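Local coordinates for protein elongin-C (PDB 5ZB2) that links the cullin CUL3 to substrate receptors in a ubiquitin ligase that polyubiquitylates RNA polymerase II, and plays a role in global genomic repair, at residues S55-K60 and S91-L96; V20-K25 and P41-G46. All blocks are in the same frame, centred on the assembly; numbering follows the deposited sequence.

Contact 1: residues S55-K60 and S91-L96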
loop_
_atom_site.group_PDB
_atom_site.type_symbol
_atom_site.label_atom_id
_atom_site.label_comp_id
_atom_site.label_asym_id
_atom_site.label_seq_id
_atom_site.Cartn_x
_atom_site.Cartn_y
_atom_site.Cartn_z
ATOM N N SER B 55 6.510 21.052 -35.764
ATOM C CA SER B 55 6.647 22.493 -35.938
ATOM C C SER B 55 6.097 23.255 -34.739
ATOM O O SER B 55 6.670 24.269 -34.326
ATOM C CB SER B 55 5.938 22.923 -37.222
ATOM O OG SER B 55 6.472 22.243 -38.345
ATOM N N HIS B 56 4.986 22.785 -34.169
ATOM C CA HIS B 56 4.386 23.481 -33.035
ATOM C C HIS B 56 5.279 23.427 -31.802
ATOM O O HIS B 56 5.215 24.324 -30.954
ATOM C CB HIS B 56 3.013 22.884 -32.724
ATOM C CG HIS B 56 3.048 21.431 -32.369
ATOM N ND1 HIS B 56 3.041 20.983 -31.065
ATOM C CD2 HIS B 56 3.089 20.323 -33.146
ATOM C CE1 HIS B 56 3.075 19.662 -31.055
ATOM N NE2 HIS B 56 3.106 19.237 -32.305
ATOM N N ILE B 57 6.119 22.396 -31.685
ATOM C CA ILE B 57 7.001 22.284 -30.526
ATOM C C ILE B 57 8.122 23.312 -30.611
ATOM O O ILE B 57 8.355 24.077 -29.668
ATOM C CB ILE B 57 7.554 20.851 -30.411
ATOM C CG1 ILE B 57 6.414 19.844 -30.221
ATOM C CG2 ILE B 57 8.560 20.743 -29.269
ATOM C CD1 ILE B 57 5.587 20.044 -28.955
ATOM N N LEU B 58 8.836 23.345 -31.739
ATOM C CA LEU B 58 9.950 24.276 -31.883
ATOM C C LEU B 58 9.483 25.719 -31.762
ATOM O O LEU B 58 10.151 26.545 -31.127
ATOM C CB LEU B 58 10.655 24.058 -33.220
ATOM C CG LEU B 58 11.639 22.889 -33.264
ATOM C CD1 LEU B 58 10.909 21.558 -33.272
ATOM C CD2 LEU B 58 12.554 23.006 -34.471
ATOM N N GLU B 59 8.337 26.046 -32.364
ATOM C CA GLU B 59 7.798 27.393 -32.234
ATOM C C GLU B 59 7.627 27.782 -30.772
ATOM O O GLU B 59 7.798 28.954 -30.417
ATOM C CB GLU B 59 6.464 27.499 -32.977
ATOM C CG GLU B 59 5.788 28.858 -32.847
ATOM C CD GLU B 59 4.729 29.089 -33.908
ATOM O OE1 GLU B 59 5.036 29.757 -34.919
ATOM O OE2 GLU B 59 3.592 28.600 -33.736
ATOM N N LYS B 60 7.308 26.816 -29.907
ATOM C CA LYS B 60 7.162 27.115 -28.488
ATOM C C LYS B 60 8.516 27.175 -27.792
ATOM O O LYS B 60 8.706 27.976 -26.870
ATOM C CB LYS B 60 6.262 26.075 -27.817
ATOM C CG LYS B 60 5.512 26.596 -26.596
ATOM C CD LYS B 60 4.483 27.653 -26.983
ATOM C CE LYS B 60 3.724 28.175 -25.779
ATOM N NZ LYS B 60 2.712 29.195 -26.173
ATOM N N SER B 91 2.444 19.093 -23.410
ATOM C CA SER B 91 3.299 19.206 -22.232
ATOM C C SER B 91 4.365 18.114 -22.210
ATOM O O SER B 91 5.526 18.383 -21.884
ATOM C CB SER B 91 2.452 19.162 -20.960
ATOM O OG SER B 91 1.618 18.018 -20.934
ATOM N N LEU B 92 3.997 16.879 -22.557
ATOM C CA LEU B 92 4.970 15.790 -22.539
ATOM C C LEU B 92 6.048 16.003 -23.594
ATOM O O LEU B 92 7.245 16.022 -23.283
ATOM C CB LEU B 92 4.269 14.446 -22.750
ATOM C CG LEU B 92 3.535 13.847 -21.547
ATOM C CD1 LEU B 92 2.852 12.544 -21.940
ATOM C CD2 LEU B 92 4.476 13.611 -20.373
ATOM N N GLU B 93 5.644 16.168 -24.856
ATOM C CA GLU B 93 6.624 16.322 -25.927
ATOM C C GLU B 93 7.497 17.550 -25.700
ATOM O O GLU B 93 8.702 17.523 -25.980
ATOM C CB GLU B 93 5.918 16.404 -27.280
ATOM C CG GLU B 93 6.867 16.367 -28.469
ATOM C CD GLU B 93 6.143 16.260 -29.797
ATOM O OE1 GLU B 93 4.896 16.171 -29.794
ATOM O OE2 GLU B 93 6.822 16.262 -30.847
ATOM N N LEU B 94 6.915 18.634 -25.183
ATOM C CA LEU B 94 7.708 19.830 -24.921
ATOM C C LEU B 94 8.722 19.597 -23.807
ATOM O O LEU B 94 9.823 20.158 -23.848
ATOM C CB LEU B 94 6.796 21.008 -24.571
ATOM C CG LEU B 94 7.486 22.367 -24.406
ATOM C CD1 LEU B 94 8.239 22.763 -25.670
ATOM C CD2 LEU B 94 6.478 23.448 -24.035
ATOM N N LEU B 95 8.378 18.779 -22.808
ATOM C CA LEU B 95 9.344 18.441 -21.769
ATOM C C LEU B 95 10.562 17.750 -22.370
ATOM O O LEU B 95 11.706 18.081 -22.036
ATOM C CB LEU B 95 8.691 17.554 -20.706
ATOM C CG LEU B 95 9.641 16.939 -19.670
ATOM C CD1 LEU B 95 10.456 18.014 -18.957
ATOM C CD2 LEU B 95 8.855 16.118 -18.668
ATOM N N LEU B 96 10.332 16.788 -23.265
ATOM C CA LEU B 96 11.442 16.078 -23.892
ATOM C C LEU B 96 12.324 17.029 -24.692
ATOM O O LEU B 96 13.554 16.889 -24.697
ATOM C CB LEU B 96 10.909 14.959 -24.789
ATOM C CG LEU B 96 10.048 13.896 -24.108
ATOM C CD1 LEU B 96 9.624 12.829 -25.114
ATOM C CD2 LEU B 96 10.781 13.263 -22.930
#
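Residues Ser55-Lys60 and Ser91-Leu96 are short pieces of two helices that cross at -61°, with Ile57 and Leu94 facing each other. Their axes come within 10.1 Å, and Ile57 CA lies 6.2 Å from Leu94 CA. This is helix-helix packing in the BTB/POZ fold of the SKP1 family, between helix 55-71 and the C-terminal helix 91-101. Ile57 and Leu94 give the largest shares, and Ile57 also meets Glu93. It crosses the Glu93 side chain obliquely, touching it from CB to the carboxylate. Its CG1 meets Glu93 CD at 3.6 Å, and its CD1 reaches Glu93 CG at 3.9 Å. Glu93 CG is anti to the backbone N (chi1 -172°), and the extended chain beyond it carries the carboxylate toward Ile57. The other branch of Ile57 turns to Leu94, with CG2 4.1 Å from Leu94 CD1. One turn on, Lys60 adds the aliphatic start of its chain, placing CG 4.2 Å from Leu94 CD2. Further round helix 91-101, Ser91, Leu92 and Leu95 pack on two RAD7 chains, so this helix is packed between helix 55-71 and RAD7. At the exposed border His56 meets Glu93, their ring and carboxylate planes 87° apart. His56 NE2 has a weak hydrogen bond to Asp54 OD2. A negative Glu93 might still polarise the imidazole, since its OE1 lies 4.1 Å from His56 CE1.

Contact 2: residues V20-K25 and P41-G46; sequences VTLVSK and PTLKAG
The carbonyl oxygen of Ala45 is set against both methyl groups of Val20. Ala45 O lies 3.2 Å from Val20 CG2, and Val20 CG1 is nearly as close. These are close van der Waals contacts of a polar atom with hydrocarbon. Val20 CG1 is anti to the backbone N (chi1 178°). It also touches the methyl of Ala45, CG1 to CB at 3.9 Å, and reaches Gly46 N at 3.7 Å. An alanine in place of Val20 would remove both methyls and would probably leave a gap beside the Ala45 carbonyl and methyl. The peptide bond between Ala45 and Gly46 is cis. Gly46 has a positive phi of 99°, and a side chain on it would clash with Ala45 CB. Beyond the cis peptide, Gly46 O approaches Thr21 CG2 at 3.2 Å, again a contact with a methyl group. The second apolar pair is Leu22 and Leu43. Their side chains cross at about a right angle and meet through one methyl each, Leu22 CD1 to Leu43 CD2 at 4.1 Å. The contact packs the loop before strand 47-49 against the central strand of the BTB/POZ sheet. Strand 19-23 is that middle strand, antiparallel to 29-33 and parallel to 47-49, and the loop 41-46 leads into strand 47-49. Leu22 and Leu43 both rest on Ile48 of that strand. Leu22 continues inward to Ile32 of strand 29-33 and to Leu58 of helix 55-71.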
loop_
_atom_site.group_PDB
_atom_site.type_symbol
_atom_site.label_atom_id
_atom_site.label_comp_id
_atom_site.label_asym_id
_atom_site.label_seq_id
_atom_site.Cartn_x
_atom_site.Cartn_y
_atom_site.Cartn_z
ATOM N N VAL B 20 20.263 33.121 -35.886
ATOM C CA VAL B 20 20.641 31.717 -36.004
ATOM C C VAL B 20 19.428 30.947 -36.507
ATOM O O VAL B 20 18.336 31.058 -35.938
ATOM C CB VAL B 20 21.133 31.139 -34.662
ATOM C CG1 VAL B 20 21.462 29.657 -34.799
ATOM C CG2 VAL B 20 22.344 31.914 -34.163
ATOM N N THR B 21 19.617 30.167 -37.566
ATOM C CA THR B 21 18.520 29.416 -38.158
ATOM C C THR B 21 18.297 28.104 -37.414
ATOM O O THR B 21 19.208 27.553 -36.788
ATOM C CB THR B 21 18.791 29.130 -39.637
ATOM O OG1 THR B 21 17.708 28.367 -40.183
ATOM C CG2 THR B 21 20.092 28.358 -39.821
ATOM N N LEU B 22 17.065 27.605 -37.492
ATOM C CA LEU B 22 16.681 26.379 -36.805
ATOM C C LEU B 22 15.629 25.660 -37.637
ATOM O O LEU B 22 14.630 26.267 -38.036
ATOM C CB LEU B 22 16.139 26.680 -35.403
ATOM C CG LEU B 22 15.949 25.476 -34.481
ATOM C CD1 LEU B 22 17.297 24.897 -34.086
ATOM C CD2 LEU B 22 15.144 25.863 -33.251
ATOM N N VAL B 23 15.852 24.373 -37.889
ATOM C CA VAL B 23 14.983 23.576 -38.745
ATOM C C VAL B 23 14.228 22.566 -37.894
ATOM O O VAL B 23 14.750 22.036 -36.906
ATOM C CB VAL B 23 15.788 22.865 -39.854
ATOM C CG1 VAL B 23 14.866 22.070 -40.771
ATOM C CG2 VAL B 23 16.587 23.878 -40.654
ATOM N N SER B 24 12.986 22.298 -38.291
ATOM C CA SER B 24 12.127 21.339 -37.617
ATOM C C SER B 24 12.114 20.020 -38.384
ATOM O O SER B 24 12.750 19.870 -39.431
ATOM C CB SER B 24 10.707 21.897 -37.486
ATOM O OG SER B 24 9.853 20.960 -36.856
ATOM N N LYS B 25 11.375 19.044 -37.851
ATOM C CA LYS B 25 11.155 17.805 -38.589
ATOM C C LYS B 25 10.517 18.100 -39.940
ATOM O O LYS B 25 10.967 17.600 -40.977
ATOM C CB LYS B 25 10.282 16.851 -37.773
ATOM C CG LYS B 25 10.102 15.485 -38.416
ATOM C CD LYS B 25 9.374 14.520 -37.496
ATOM C CE LYS B 25 9.298 13.130 -38.108
ATOM N NZ LYS B 25 8.649 12.146 -37.196
ATOM N N PRO B 41 22.722 25.257 -24.036
ATOM C CA PRO B 41 24.102 24.782 -24.224
ATOM C C PRO B 41 24.270 23.874 -25.428
ATOM O O PRO B 41 25.401 23.692 -25.895
ATOM C CB PRO B 41 24.401 24.033 -22.916
ATOM C CG PRO B 41 23.414 24.563 -21.931
ATOM C CD PRO B 41 22.185 24.866 -22.722
ATOM N N THR B 42 23.185 23.303 -25.946
ATOM C CA THR B 42 23.254 22.372 -27.063
ATOM C C THR B 42 23.063 23.050 -28.414
ATOM O O THR B 42 23.092 22.364 -29.442
ATOM C CB THR B 42 22.200 21.270 -26.892
ATOM O OG1 THR B 42 20.888 21.825 -27.052
ATOM C CG2 THR B 42 22.308 20.632 -25.510
ATOM N N LEU B 43 22.873 24.367 -28.442
ATOM C CA LEU B 43 22.673 25.118 -29.682
ATOM C C LEU B 43 23.851 26.070 -29.863
ATOM O O LEU B 43 23.838 27.202 -29.371
ATOM C CB LEU B 43 21.342 25.875 -29.665
ATOM C CG LEU B 43 20.069 25.037 -29.806
ATOM C CD1 LEU B 43 18.844 25.932 -29.717
ATOM C CD2 LEU B 43 20.060 24.253 -31.113
ATOM N N LYS B 44 24.870 25.601 -30.579
ATOM C CA LYS B 44 26.029 26.407 -30.954
ATOM C C LYS B 44 26.050 26.432 -32.479
ATOM O O LYS B 44 26.632 25.556 -33.124
ATOM C CB LYS B 44 27.314 25.840 -30.362
ATOM C CG LYS B 44 27.270 25.683 -28.843
ATOM C CD LYS B 44 26.928 26.998 -28.146
ATOM C CE LYS B 44 26.859 26.839 -26.635
ATOM N NZ LYS B 44 26.413 28.095 -25.960
ATOM N N ALA B 45 25.411 27.447 -33.051
ATOM C CA ALA B 45 25.106 27.468 -34.473
ATOM C C ALA B 45 24.867 28.905 -34.939
ATOM O O ALA B 45 24.717 29.790 -34.099
ATOM C CB ALA B 45 23.889 26.595 -34.735
ATOM N N GLY B 46 24.830 29.168 -36.249
ATOM C CA GLY B 46 24.996 28.182 -37.307
ATOM C C GLY B 46 23.673 27.720 -37.885
ATOM O O GLY B 46 22.788 28.529 -38.159
#

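In the fold
Contacts 1 and 2 are both partly buried and lie on opposite sides of the chain's centre, about 15 Å apart between centres. Contact 1 joins two helices, while contact 2 joins the central strand to the loop that leads into strand 47-49. They share no element, but helix 55-71 connects them: its Leu58 turns to strand 19-23 and touches Leu22, while Ile57 faces helix 91-101. The chemistry differs accordingly. Contact 1 packs aliphatic groups against a glutamate chain, with a histidine at its exposed border. Contact 2 sets methyl groups against backbone carbonyls around a cis peptide and adds methyl-to-methyl packing. Two RAD7 chains pack beside contact 1, and RAD7 also touches Lys44 in contact 2.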